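Local coordinates for protein phenylalanine--tRNA ligase beta subunit (Pyrococcus horikoshii, PDB 2CXI) that forms, with the alpha subunit, the tetrameric synthetase that attaches phenylalanine to tRNA(Phe) using ATP, its N-terminal part including the amino acid-editing and B5 domains, at residues A[78-83]-A[309-314]; A[280-285]-A[322-327]; A[149-154]-A[204-209]; A[89-94]-A[262-267]. All blocks are in the same frame, centred on the assembly; numbering follows the deposited sequence.

Contact 1 (A[78-83]-A[309-314]); sequences GLPKYE and KMMYEV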
loop_
_atom_site.group_PDB
_atom_site.type_symbol
_atom_site.label_atom_id
_atom_site.label_comp_id
_atom_site.label_asym_id
_atom_site.label_seq_id
_atom_site.Cartn_x
_atom_site.Cartn_y
_atom_site.Cartn_z
ATOM N N GLY A 78 13.383 3.317 42.365
ATOM C CA GLY A 78 12.008 3.526 41.894
ATOM C C GLY A 78 11.659 2.689 40.683
ATOM O O GLY A 78 12.293 1.666 40.435
ATOM N N LEU A 79 10.644 3.116 39.933
ATOM C CA LEU A 79 10.203 2.406 38.761
ATOM C C LEU A 79 11.214 2.506 37.615
ATOM O O LEU A 79 11.600 3.614 37.260
ATOM C CB LEU A 79 8.910 3.026 38.227
ATOM C CG LEU A 79 7.508 2.458 38.254
ATOM C CD1 LEU A 79 6.693 3.315 37.285
ATOM C CD2 LEU A 79 7.397 0.969 37.928
ATOM N N PRO A 80 11.621 1.389 37.010
ATOM C CA PRO A 80 12.441 1.448 35.789
ATOM C C PRO A 80 11.606 1.997 34.645
ATOM O O PRO A 80 10.459 1.612 34.480
ATOM C CB PRO A 80 12.833 -0.006 35.520
ATOM C CG PRO A 80 11.931 -0.839 36.346
ATOM C CD PRO A 80 11.388 0.010 37.458
ATOM N N LYS A 81 12.191 2.902 33.882
ATOM C CA LYS A 81 11.482 3.646 32.845
ATOM C C LYS A 81 11.741 2.983 31.505
ATOM O O LYS A 81 12.878 2.739 31.173
ATOM C CB LYS A 81 12.016 5.089 32.805
ATOM C CG LYS A 81 11.939 5.842 34.128
ATOM C CD LYS A 81 10.541 5.745 34.789
ATOM C CE LYS A 81 10.408 6.749 35.934
ATOM N NZ LYS A 81 10.007 6.086 37.203
ATOM N N TYR A 82 10.683 2.687 30.756
ATOM C CA TYR A 82 10.812 2.090 29.416
ATOM C C TYR A 82 10.053 2.882 28.351
ATOM O O TYR A 82 8.828 2.963 28.413
ATOM C CB TYR A 82 10.281 0.655 29.451
ATOM C CG TYR A 82 11.079 -0.240 30.364
ATOM C CD1 TYR A 82 12.332 -0.732 29.972
ATOM C CD2 TYR A 82 10.573 -0.610 31.598
ATOM C CE1 TYR A 82 13.073 -1.524 30.818
ATOM C CE2 TYR A 82 11.304 -1.429 32.446
ATOM C CZ TYR A 82 12.538 -1.864 32.060
ATOM O OH TYR A 82 13.239 -2.659 32.923
ATOM N N GLU A 83 10.743 3.470 27.381
ATOM C CA GLU A 83 10.009 4.187 26.335
ATOM C C GLU A 83 9.649 3.200 25.199
ATOM O O GLU A 83 10.469 2.375 24.786
ATOM C CB GLU A 83 10.855 5.340 25.833
ATOM C CG GLU A 83 10.255 6.176 24.726
ATOM C CD GLU A 83 11.353 6.797 23.889
ATOM O OE1 GLU A 83 12.008 7.735 24.375
ATOM O OE2 GLU A 83 11.569 6.328 22.753
ATOM N N LYS A 309 13.829 0.499 46.345
ATOM C CA LYS A 309 14.879 -0.476 46.025
ATOM C C LYS A 309 14.346 -1.742 45.361
ATOM O O LYS A 309 15.113 -2.480 44.797
ATOM C CB LYS A 309 15.650 -0.904 47.294
ATOM C CG LYS A 309 16.541 0.165 47.893
ATOM C CD LYS A 309 17.109 -0.288 49.242
ATOM C CE LYS A 309 17.866 0.877 49.908
ATOM N NZ LYS A 309 18.675 0.392 51.079
HETATM N N MSE A 310 13.041 -1.993 45.473
HETATM C CA MSE A 310 12.376 -3.184 44.909
HETATM C C MSE A 310 11.655 -2.833 43.606
HETATM O O MSE A 310 10.878 -3.622 43.065
HETATM C CB MSE A 310 11.426 -3.798 45.931
HETATM C CG MSE A 310 12.139 -4.202 47.215
HETATM SE SE MSE A 310 13.588 -5.552 46.778
HETATM C CE MSE A 310 12.473 -7.125 46.244
HETATM N N MSE A 311 11.963 -1.642 43.109
HETATM C CA MSE A 311 11.537 -1.159 41.788
HETATM C C MSE A 311 10.101 -0.657 41.765
HETATM O O MSE A 311 9.476 -0.602 40.691
HETATM C CB MSE A 311 11.776 -2.197 40.678
HETATM C CG MSE A 311 13.243 -2.649 40.592
HETATM SE SE MSE A 311 13.580 -3.821 39.091
HETATM C CE MSE A 311 12.510 -5.165 39.544
ATOM N N TYR A 312 9.593 -0.228 42.927
ATOM C CA TYR A 312 8.249 0.357 42.961
ATOM C C TYR A 312 8.295 1.873 42.882
ATOM O O TYR A 312 9.182 2.506 43.442
ATOM C CB TYR A 312 7.454 0.023 44.243
ATOM C CG TYR A 312 7.069 -1.414 44.461
ATOM C CD1 TYR A 312 5.776 -1.881 44.135
ATOM C CD2 TYR A 312 7.964 -2.290 45.077
ATOM C CE1 TYR A 312 5.416 -3.212 44.375
ATOM C CE2 TYR A 312 7.601 -3.619 45.320
ATOM C CZ TYR A 312 6.346 -4.061 44.994
ATOM O OH TYR A 312 6.012 -5.373 45.257
ATOM N N GLU A 313 7.283 2.449 42.238
ATOM C CA GLU A 313 6.965 3.840 42.471
ATOM C C GLU A 313 6.034 3.887 43.655
ATOM O O GLU A 313 5.148 3.048 43.780
ATOM C CB GLU A 313 6.310 4.513 41.258
ATOM C CG GLU A 313 5.884 5.945 41.547
ATOM C CD GLU A 313 5.123 6.545 40.387
ATOM O OE1 GLU A 313 5.774 6.902 39.392
ATOM O OE2 GLU A 313 3.885 6.645 40.489
ATOM N N VAL A 314 6.243 4.855 44.538
ATOM C CA VAL A 314 5.520 4.899 45.814
ATOM C C VAL A 314 5.037 6.340 46.068
ATOM O O VAL A 314 5.853 7.265 46.110
ATOM C CB VAL A 314 6.440 4.497 47.023
ATOM C CG1 VAL A 314 5.639 4.528 48.320
ATOM C CG2 VAL A 314 7.123 3.130 46.811
#

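Contact 2 (A[280-285]-A[322-327]); sequences PKEFEV and KLKYPA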
loop_
_atom_site.group_PDB
_atom_site.type_symbol
_atom_site.label_atom_id
_atom_site.label_comp_id
_atom_site.label_asym_id
_atom_site.label_seq_id
_atom_site.Cartn_x
_atom_site.Cartn_y
_atom_site.Cartn_z
ATOM N N PRO A 280 3.009 0.736 33.625
ATOM C CA PRO A 280 3.261 0.204 34.970
ATOM C C PRO A 280 1.995 -0.396 35.547
ATOM O O PRO A 280 0.891 0.068 35.239
ATOM C CB PRO A 280 3.784 1.424 35.752
ATOM C CG PRO A 280 4.312 2.338 34.683
ATOM C CD PRO A 280 3.431 2.140 33.501
ATOM N N LYS A 281 2.134 -1.474 36.300
ATOM C CA LYS A 281 0.993 -2.022 37.014
ATOM C C LYS A 281 0.809 -1.349 38.384
ATOM O O LYS A 281 1.723 -0.700 38.911
ATOM C CB LYS A 281 1.087 -3.516 37.122
ATOM C CG LYS A 281 1.076 -4.212 35.750
ATOM C CD LYS A 281 1.526 -5.651 35.919
ATOM C CE LYS A 281 1.380 -6.452 34.638
ATOM N NZ LYS A 281 1.322 -7.904 34.999
ATOM N N GLU A 282 -0.398 -1.452 38.908
ATOM C CA GLU A 282 -0.766 -0.688 40.112
ATOM C C GLU A 282 -1.218 -1.586 41.255
ATOM O O GLU A 282 -1.840 -2.638 41.035
ATOM C CB GLU A 282 -1.845 0.358 39.769
ATOM C CG GLU A 282 -1.339 1.334 38.718
ATOM C CD GLU A 282 -2.336 2.421 38.339
ATOM O OE1 GLU A 282 -3.563 2.215 38.512
ATOM O OE2 GLU A 282 -1.868 3.484 37.876
ATOM N N PHE A 283 -0.913 -1.133 42.473
ATOM C CA PHE A 283 -1.341 -1.773 43.706
ATOM C C PHE A 283 -1.387 -0.725 44.823
ATOM O O PHE A 283 -0.656 0.251 44.799
ATOM C CB PHE A 283 -0.362 -2.878 44.116
ATOM C CG PHE A 283 -1.004 -3.998 44.912
ATOM C CD1 PHE A 283 -1.661 -5.049 44.256
ATOM C CD2 PHE A 283 -0.931 -4.010 46.316
ATOM C CE1 PHE A 283 -2.255 -6.096 44.994
ATOM C CE2 PHE A 283 -1.523 -5.071 47.067
ATOM C CZ PHE A 283 -2.177 -6.099 46.411
ATOM N N GLU A 284 -2.245 -0.954 45.813
ATOM C CA GLU A 284 -2.370 -0.049 46.953
ATOM C C GLU A 284 -2.245 -0.836 48.240
ATOM O O GLU A 284 -2.852 -1.897 48.384
ATOM C CB GLU A 284 -3.726 0.670 46.926
ATOM C CG GLU A 284 -3.996 1.448 45.652
ATOM C CD GLU A 284 -5.146 2.451 45.809
ATOM O OE1 GLU A 284 -5.513 2.761 46.972
ATOM O OE2 GLU A 284 -5.655 2.948 44.778
ATOM N N VAL A 285 -1.445 -0.332 49.166
ATOM C CA VAL A 285 -1.291 -0.988 50.462
ATOM C C VAL A 285 -1.295 0.058 51.601
ATOM O O VAL A 285 -0.741 1.147 51.470
ATOM C CB VAL A 285 0.003 -1.895 50.521
ATOM C CG1 VAL A 285 1.257 -1.052 50.566
ATOM C CG2 VAL A 285 -0.063 -2.889 51.698
ATOM N N LYS A 322 0.028 4.303 47.334
ATOM C CA LYS A 322 -0.339 3.971 45.955
ATOM C C LYS A 322 0.955 3.578 45.210
ATOM O O LYS A 322 1.890 4.368 45.106
ATOM C CB LYS A 322 -1.023 5.165 45.286
ATOM C CG LYS A 322 -2.473 5.414 45.743
ATOM C CD LYS A 322 -3.125 6.547 44.882
ATOM C CE LYS A 322 -4.610 6.277 44.654
ATOM N NZ LYS A 322 -5.083 6.685 43.258
ATOM N N LEU A 323 1.005 2.344 44.724
ATOM C CA LEU A 323 2.250 1.786 44.150
ATOM C C LEU A 323 2.102 1.585 42.657
ATOM O O LEU A 323 1.017 1.263 42.198
ATOM C CB LEU A 323 2.540 0.409 44.752
ATOM C CG LEU A 323 2.564 0.354 46.283
ATOM C CD1 LEU A 323 2.677 -1.127 46.738
ATOM C CD2 LEU A 323 3.715 1.216 46.794
ATOM N N LYS A 324 3.201 1.765 41.931
ATOM C CA LYS A 324 3.307 1.262 40.571
ATOM C C LYS A 324 4.515 0.307 40.542
ATOM O O LYS A 324 5.489 0.541 41.228
ATOM C CB LYS A 324 3.503 2.405 39.567
ATOM C CG LYS A 324 2.250 3.277 39.407
ATOM C CD LYS A 324 2.457 4.324 38.382
ATOM C CE LYS A 324 1.204 5.196 38.331
ATOM N NZ LYS A 324 1.544 6.445 37.628
ATOM N N TYR A 325 4.427 -0.738 39.730
ATOM C CA TYR A 325 5.538 -1.675 39.564
ATOM C C TYR A 325 5.663 -2.099 38.104
ATOM O O TYR A 325 4.712 -1.904 37.310
ATOM C CB TYR A 325 5.370 -2.869 40.531
ATOM C CG TYR A 325 4.114 -3.721 40.304
ATOM C CD1 TYR A 325 2.901 -3.406 40.934
ATOM C CD2 TYR A 325 4.158 -4.849 39.490
ATOM C CE1 TYR A 325 1.745 -4.219 40.770
ATOM C CE2 TYR A 325 3.033 -5.657 39.302
ATOM C CZ TYR A 325 1.828 -5.344 39.943
ATOM O OH TYR A 325 0.717 -6.158 39.737
ATOM N N PRO A 326 6.835 -2.631 37.724
ATOM C CA PRO A 326 7.150 -2.901 36.300
ATOM C C PRO A 326 6.184 -3.904 35.670
ATOM O O PRO A 326 5.731 -4.836 36.345
ATOM C CB PRO A 326 8.544 -3.525 36.358
ATOM C CG PRO A 326 9.120 -3.063 37.669
ATOM C CD PRO A 326 7.972 -2.966 38.617
ATOM N N ALA A 327 5.844 -3.690 34.393
ATOM C CA ALA A 327 4.919 -4.576 33.656
ATOM C C ALA A 327 5.532 -5.951 33.386
ATOM O O ALA A 327 4.824 -6.851 32.921
ATOM C CB ALA A 327 4.520 -3.925 32.308
HETATM O O HOH W 1 2.124 -8.071 32.005
HETATM O O HOH W 2 -1.660 -5.049 39.941
#

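Contact 3 (A[149-154]-A[204-209]); sequences KIKPPI and DSEGNV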
loop_
_atom_site.group_PDB
_atom_site.type_symbol
_atom_site.label_atom_id
_atom_site.label_comp_id
_atom_site.label_asym_id
_atom_site.label_seq_id
_atom_site.Cartn_x
_atom_site.Cartn_y
_atom_site.Cartn_z
ATOM N N LYS A 149 15.790 -8.928 8.105
ATOM C CA LYS A 149 15.776 -10.051 7.182
ATOM C C LYS A 149 14.356 -10.497 6.836
ATOM O O LYS A 149 14.166 -11.494 6.108
ATOM C CB LYS A 149 16.586 -11.217 7.755
ATOM C CG LYS A 149 18.133 -10.909 7.849
ATOM C CD LYS A 149 18.892 -12.187 8.264
ATOM C CE LYS A 149 20.262 -11.872 8.830
ATOM N NZ LYS A 149 20.821 -12.985 9.654
ATOM N N ILE A 150 13.349 -9.805 7.361
ATOM C CA ILE A 150 11.955 -10.232 7.056
ATOM C C ILE A 150 11.201 -9.081 6.410
ATOM O O ILE A 150 11.611 -7.944 6.563
ATOM C CB ILE A 150 11.223 -10.772 8.322
ATOM C CG1 ILE A 150 10.970 -9.617 9.320
ATOM C CG2 ILE A 150 11.994 -12.041 8.885
ATOM C CD1 ILE A 150 10.189 -9.986 10.642
ATOM N N LYS A 151 10.121 -9.386 5.690
ATOM C CA LYS A 151 9.329 -8.351 5.027
ATOM C C LYS A 151 7.915 -8.306 5.595
ATOM O O LYS A 151 7.084 -9.168 5.292
ATOM C CB LYS A 151 9.303 -8.551 3.510
ATOM C CG LYS A 151 8.667 -7.369 2.751
ATOM C CD LYS A 151 8.635 -7.679 1.224
ATOM C CE LYS A 151 8.226 -6.470 0.422
ATOM N NZ LYS A 151 8.530 -6.665 -1.068
ATOM N N PRO A 152 7.651 -7.268 6.367
ATOM C CA PRO A 152 6.332 -7.041 6.965
ATOM C C PRO A 152 5.332 -6.545 5.847
ATOM O O PRO A 152 5.792 -6.072 4.799
ATOM C CB PRO A 152 6.611 -5.953 7.988
ATOM C CG PRO A 152 7.740 -5.128 7.339
ATOM C CD PRO A 152 8.612 -6.188 6.673
ATOM N N PRO A 153 4.017 -6.685 6.016
ATOM C CA PRO A 153 3.364 -7.225 7.225
ATOM C C PRO A 153 3.700 -8.693 7.499
ATOM O O PRO A 153 4.114 -9.438 6.573
ATOM C CB PRO A 153 1.865 -7.100 6.862
ATOM C CG PRO A 153 1.834 -5.842 6.058
ATOM C CD PRO A 153 3.021 -6.023 5.128
ATOM N N ILE A 154 3.497 -9.105 8.753
ATOM C CA ILE A 154 3.774 -10.510 9.155
ATOM C C ILE A 154 2.438 -11.189 9.459
ATOM O O ILE A 154 1.518 -10.538 9.967
ATOM C CB ILE A 154 4.751 -10.571 10.394
ATOM C CG1 ILE A 154 6.034 -9.756 10.133
ATOM C CG2 ILE A 154 5.044 -12.029 10.772
ATOM C CD1 ILE A 154 6.892 -10.202 8.939
ATOM N N ASP A 204 6.183 -14.214 6.345
ATOM C CA ASP A 204 6.228 -12.807 6.031
ATOM C C ASP A 204 5.486 -12.548 4.712
ATOM O O ASP A 204 4.887 -13.474 4.127
ATOM C CB ASP A 204 7.643 -12.199 6.086
ATOM C CG ASP A 204 8.520 -12.540 4.854
ATOM O OD1 ASP A 204 8.049 -13.189 3.894
ATOM O OD2 ASP A 204 9.715 -12.172 4.791
ATOM N N SER A 205 5.501 -11.290 4.291
ATOM C CA SER A 205 4.668 -10.844 3.142
ATOM C C SER A 205 5.079 -11.347 1.780
ATOM O O SER A 205 4.300 -11.255 0.822
ATOM C CB SER A 205 4.614 -9.342 3.128
ATOM O OG SER A 205 3.657 -9.040 4.099
ATOM N N GLU A 206 6.285 -11.881 1.685
ATOM C CA GLU A 206 6.687 -12.586 0.483
ATOM C C GLU A 206 6.674 -14.101 0.604
ATOM O O GLU A 206 7.277 -14.793 -0.214
ATOM C CB GLU A 206 8.071 -12.127 0.091
ATOM C CG GLU A 206 8.054 -10.918 -0.836
ATOM C CD GLU A 206 9.447 -10.438 -1.121
ATOM O OE1 GLU A 206 10.287 -11.301 -1.453
ATOM O OE2 GLU A 206 9.708 -9.221 -0.971
ATOM N N GLY A 207 6.018 -14.632 1.627
ATOM C CA GLY A 207 5.898 -16.089 1.723
ATOM C C GLY A 207 7.072 -16.777 2.392
ATOM O O GLY A 207 7.133 -17.993 2.405
ATOM N N ASN A 208 8.001 -16.019 2.959
ATOM C CA ASN A 208 9.108 -16.643 3.701
ATOM C C ASN A 208 8.677 -16.984 5.112
ATOM O O ASN A 208 8.231 -16.117 5.877
ATOM C CB ASN A 208 10.344 -15.741 3.724
ATOM C CG ASN A 208 10.747 -15.328 2.331
ATOM O OD1 ASN A 208 11.242 -16.143 1.549
ATOM N ND2 ASN A 208 10.449 -14.093 1.985
ATOM N N VAL A 209 8.825 -18.258 5.435
ATOM C CA VAL A 209 8.389 -18.778 6.735
ATOM C C VAL A 209 9.475 -18.526 7.754
ATOM O O VAL A 209 10.615 -19.060 7.648
ATOM C CB VAL A 209 8.072 -20.297 6.662
ATOM C CG1 VAL A 209 7.751 -20.866 8.065
ATOM C CG2 VAL A 209 6.942 -20.568 5.681
HETATM O O HOH W 3 12.278 -12.591 4.187
#

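Contact 4 (A[89-94]-A[262-267]); sequences VTVYVD and RSVRVV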
loop_
_atom_site.group_PDB
_atom_site.type_symbol
_atom_site.label_atom_id
_atom_site.label_comp_id
_atom_site.label_asym_id
_atom_site.label_seq_id
_atom_site.Cartn_x
_atom_site.Cartn_y
_atom_site.Cartn_z
ATOM N N VAL A 89 4.797 -1.458 11.867
ATOM C CA VAL A 89 4.607 -2.851 11.559
ATOM C C VAL A 89 3.247 -3.356 12.056
ATOM O O VAL A 89 2.801 -3.039 13.177
ATOM C CB VAL A 89 5.780 -3.708 12.112
ATOM C CG1 VAL A 89 5.506 -5.140 11.966
ATOM C CG2 VAL A 89 7.087 -3.362 11.380
ATOM N N THR A 90 2.602 -4.140 11.194
ATOM C CA THR A 90 1.417 -4.898 11.523
ATOM C C THR A 90 1.667 -6.404 11.459
ATOM O O THR A 90 2.339 -6.915 10.531
ATOM C CB THR A 90 0.293 -4.536 10.523
ATOM O OG1 THR A 90 -0.046 -3.155 10.697
ATOM C CG2 THR A 90 -0.985 -5.255 10.872
ATOM N N VAL A 91 1.128 -7.114 12.440
ATOM C CA VAL A 91 1.069 -8.583 12.388
ATOM C C VAL A 91 -0.400 -9.007 12.438
ATOM O O VAL A 91 -1.136 -8.530 13.266
ATOM C CB VAL A 91 1.845 -9.251 13.571
ATOM C CG1 VAL A 91 1.784 -10.807 13.505
ATOM C CG2 VAL A 91 3.261 -8.713 13.607
ATOM N N TYR A 92 -0.792 -9.916 11.548
ATOM C CA TYR A 92 -2.156 -10.454 11.545
ATOM C C TYR A 92 -2.200 -11.807 12.206
ATOM O O TYR A 92 -1.412 -12.690 11.852
ATOM C CB TYR A 92 -2.663 -10.562 10.110
ATOM C CG TYR A 92 -2.698 -9.211 9.447
ATOM C CD1 TYR A 92 -3.808 -8.360 9.633
ATOM C CD2 TYR A 92 -1.622 -8.758 8.650
ATOM C CE1 TYR A 92 -3.843 -7.104 9.029
ATOM C CE2 TYR A 92 -1.666 -7.496 8.028
ATOM C CZ TYR A 92 -2.798 -6.695 8.210
ATOM O OH TYR A 92 -2.863 -5.432 7.647
ATOM N N VAL A 93 -3.093 -11.949 13.187
ATOM C CA VAL A 93 -3.363 -13.262 13.809
ATOM C C VAL A 93 -4.660 -13.913 13.315
ATOM O O VAL A 93 -5.766 -13.389 13.541
ATOM C CB VAL A 93 -3.338 -13.164 15.369
ATOM C CG1 VAL A 93 -3.597 -14.543 16.012
ATOM C CG2 VAL A 93 -2.014 -12.590 15.802
ATOM N N ASP A 94 -4.494 -15.050 12.638
ATOM C CA ASP A 94 -5.589 -15.815 12.036
ATOM C C ASP A 94 -6.598 -16.358 13.056
ATOM O O ASP A 94 -6.230 -17.074 14.016
ATOM C CB ASP A 94 -4.968 -16.986 11.288
ATOM C CG ASP A 94 -5.915 -17.658 10.340
ATOM O OD1 ASP A 94 -7.141 -17.357 10.314
ATOM O OD2 ASP A 94 -5.492 -18.527 9.581
ATOM N N ARG A 262 10.042 -1.107 20.271
ATOM C CA ARG A 262 9.101 -0.555 19.298
ATOM C C ARG A 262 7.888 -1.443 19.323
ATOM O O ARG A 262 8.033 -2.677 19.278
ATOM C CB ARG A 262 9.734 -0.566 17.904
ATOM C CG ARG A 262 10.995 0.311 17.781
ATOM C CD ARG A 262 10.690 1.755 18.161
ATOM N NE ARG A 262 11.814 2.675 18.112
ATOM C CZ ARG A 262 12.259 3.379 19.154
ATOM N NH1 ARG A 262 11.702 3.243 20.376
ATOM N NH2 ARG A 262 13.268 4.212 18.978
ATOM N N SER A 263 6.695 -0.849 19.404
ATOM C CA SER A 263 5.475 -1.619 19.463
ATOM C C SER A 263 5.005 -1.990 18.062
ATOM O O SER A 263 5.370 -1.343 17.077
ATOM C CB SER A 263 4.364 -0.870 20.202
ATOM O OG SER A 263 3.975 0.286 19.514
ATOM N N VAL A 264 4.208 -3.047 17.980
ATOM C CA VAL A 264 3.629 -3.431 16.711
ATOM C C VAL A 264 2.104 -3.510 16.907
ATOM O O VAL A 264 1.613 -3.661 18.052
ATOM C CB VAL A 264 4.275 -4.720 16.052
ATOM C CG1 VAL A 264 5.745 -4.976 16.477
ATOM C CG2 VAL A 264 3.446 -5.931 16.185
ATOM N N ARG A 265 1.378 -3.333 15.801
ATOM C CA ARG A 265 -0.091 -3.430 15.762
ATOM C C ARG A 265 -0.455 -4.873 15.467
ATOM O O ARG A 265 -0.041 -5.429 14.454
ATOM C CB ARG A 265 -0.605 -2.490 14.640
ATOM C CG ARG A 265 -2.094 -2.357 14.513
ATOM C CD ARG A 265 -2.506 -1.198 13.535
ATOM N NE ARG A 265 -2.428 -1.705 12.202
ATOM C CZ ARG A 265 -3.454 -2.089 11.448
ATOM N NH1 ARG A 265 -4.721 -1.961 11.832
ATOM N NH2 ARG A 265 -3.179 -2.581 10.261
ATOM N N VAL A 266 -1.208 -5.504 16.362
ATOM C CA VAL A 266 -1.504 -6.893 16.197
ATOM C C VAL A 266 -3.015 -6.996 15.966
ATOM O O VAL A 266 -3.796 -6.682 16.869
ATOM C CB VAL A 266 -1.111 -7.760 17.401
ATOM C CG1 VAL A 266 -1.239 -9.265 17.047
ATOM C CG2 VAL A 266 0.325 -7.427 17.899
ATOM N N VAL A 267 -3.369 -7.475 14.783
ATOM C CA VAL A 267 -4.757 -7.501 14.274
ATOM C C VAL A 267 -5.364 -8.904 14.353
ATOM O O VAL A 267 -4.932 -9.888 13.678
ATOM C CB VAL A 267 -4.839 -6.853 12.837
ATOM C CG1 VAL A 267 -6.337 -6.715 12.338
ATOM C CG2 VAL A 267 -4.209 -5.516 12.838
HETATM O O HOH W 4 -4.882 -3.823 8.461
#

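Contact 1 (A[78-83]-A[309-314])
Gly78 O has two partners: Met311 CA lies 3.2 Å from Gly78 O in a CA-H...O contact with 145° at the hydrogen, and the indole NE1 of Trp71, on helix 62-72, donates a hydrogen bond to the same oxygen. A second contact of this kind runs the other way. Gly78 CA meets Tyr312 O at 3.4 Å and 149°, and this is notable because Tyr312 O is buried here with no conventional donor in the model. Met311 has positive phi and closes helix 300-309 in a Schellman motif, a turn that brings its CA and carbonyl up to the loop. Around the backbone the side chains are apolar where they touch. Leu79 CG rests on Glu313 CB at 3.8 Å, crossing it at a slant, while Leu79 CD2 approaches Met311 O at 3.8 Å. Pro80 CD meets Met311 CB at 3.9 Å, the two side chains at about a right angle, and both also pack on Trp71. Lys81 turns back to its own loop, where NZ donates to Leu79 O at 2.9 Å; Glu313 OE1 is 4.8 Å from Lys81 NZ, where a weak attraction is possible, but beyond a salt bridge. The CB of Tyr312 points away from the loop, and its OH bonds to Asp341, a predicted magnesium ligand shared with the alpha subunit. Between 78-83 and 309-314 the fit therefore rests on weak CA-H...O contacts and close-fitting carbon surfaces; a conventional backbone bond lies one step away, Gly78 with Glu308.

Contact 2 (A[280-285]-A[322-327])
Strands 281-285 and 322-325 run antiparallel, their axes 4.6 Å apart at closest approach and their directions at 150°, with Lys281-Tyr325 and Phe283-Leu323 as the hydrogen-bonded pairs. The Lys281 N to Tyr325 O bond is 2.8 Å and the Leu323 N to Phe283 O bond 2.7 Å; each pair also bonds in the reverse sense. Tyr325 CG sits between its backbone N and carbonyl carbon (chi1 62°); its ring lies against the partner strand, with Lys281 CB over one face, 3.7 Å from the ring centroid and 21° off the normal, a CH-pi contact, while Phe283 CB stands at the ring edge, 4.2 Å from Tyr325 CE1. A water links Tyr325 OH (2.6 Å) to Glu282 O. Beyond the ring, Lys281 NZ bonds to Arg329 O. On the face of the sheet that carries Glu282 and Glu284, Glu282 lies alongside Lys324, and Glu284 alongside Lys322. Their charges stay beyond salt-bridge range, Glu284 OE2 to Lys322 NZ being 4.1 Å, and Glu284 OE1 instead pairs with Arg320. Phe283, Val285 and Leu323 pack on Ile338 of helix 335-346, which carries predicted magnesium ligands. This is the sheet of the B5 domain: three antiparallel strands in order 1-3-2, backed by a helix.

Contact 3 (A[149-154]-A[204-209])
A 3:5 beta hairpin joins strands 199-204 and 209-212, and its type I turn, Asp204 to Gly207, docks Asp204 and Ser205 against Lys151 and Pro153. Two backbone bonds define the hairpin end, Gly207 N to Asp204 O and Asp204 N to Asn208 O, with Gly207 at positive phi as the G1 bulge. The Asp204 carboxylate works in two directions. CG stands between the backbone N and the carbonyl carbon (chi1 77°), and from there OD1 and OD2 serve different partners. OD1 faces the turn and accepts from Glu206 N (3.1 Å), Asn208 N (3.0 Å) and Asn208 ND2, the last on its syn lone pair. OD2 faces the other loop: Lys151 N donates to Asp204 OD2 at 3.0 Å from above the carboxylate plane, and a water 2.7 Å from Asp204 OD2 bridges to Lys149 O. Next along, Ser205 N donates to Lys151 O at 2.8 Å and 167°. Ser205 OG bonds to Pro153 O, across the cis Pro152-Pro153 peptide from Lys151. Ile154 CD1 covers Asp204 CB at 3.6 Å. Lys151 NZ reaches Asp117 and Ser9 of the second subunit; its pairing with Glu206 OE2 is doubtful, since that oxygen is too close to a neighbour in the model. The whole is an Asx turn built into a type I turn with G1 bulge, its carboxylate also tying down a neighbouring loop of the B3/4 domain.

Contact 4 (A[89-94]-A[262-267])
The Tyr92 ring and the Arg265 guanidinium stand 88° apart and share one water, which lies in plane at the edge of both and is 2.7 Å from Tyr92 OH and 2.8 Å from Arg265 NH2. Over one face of the ring sits Thr90 CG2, toward the rim; over one face of the guanidinium, also toward its rim, lies Val267 CG2, 3.7 Å above the plane. At the guanidinium edge Arg265 NE and Arg265 NH2 both donate to Thr90 OG1, each at 3.2 Å, a side-on grip on one oxygen. The bend at chi3 (82°) turns NE toward Thr90. Arg265 NH1 is taken by Glu272, while Thr90 OG1 and Tyr92 OH bond to Gly16 and Ser18 of the second subunit. Val267 CB meets Tyr92 CD1 obliquely at 3.7 Å. Val91 and Val266 point to the sheet face opposite Thr90 and Arg265; Val91 CG2 touches Val264 CG2 (3.8 Å) and Val93 CG2 touches Val266 CG1 (3.6 Å). Four backbone bonds join the strands, among them Val93 N to Val267 O at 2.8 Å, and the axes diverge by 22° in parallel sense. Strand 84-93 lies between strands 154-159 and 260-267, while Tyr106 of strand 103-110 packs on Val91, Val264 and Val266.

Contacts 1 and 2 lie side by side, centres 9 Å apart, because strands 313-317 and 320-325 are neighbours in the B5 sheet; Glu313 N to Lys324 O, 2.8 Å, is a probable hydrogen bond between them. Both stand near the predicted magnesium ligands: the Tyr312 side chain is about 3 Å from that of Asp341, and Tyr325 about 6 Å from Asp331. Contacts 3 and 4 form a second pair, centres 13 Å apart, joined by probable backbone hydrogen bonds of Ile154 with Thr90 and Tyr92, and both touch the second subunit. Contacts 2 and 3 are 38 Å apart between centres, but contacts 1 and 4 meet where Glu83 OE2 comes within 3.9 Å of Arg262 NH1. The loop of contact 1 leads directly into the strand of contact 4.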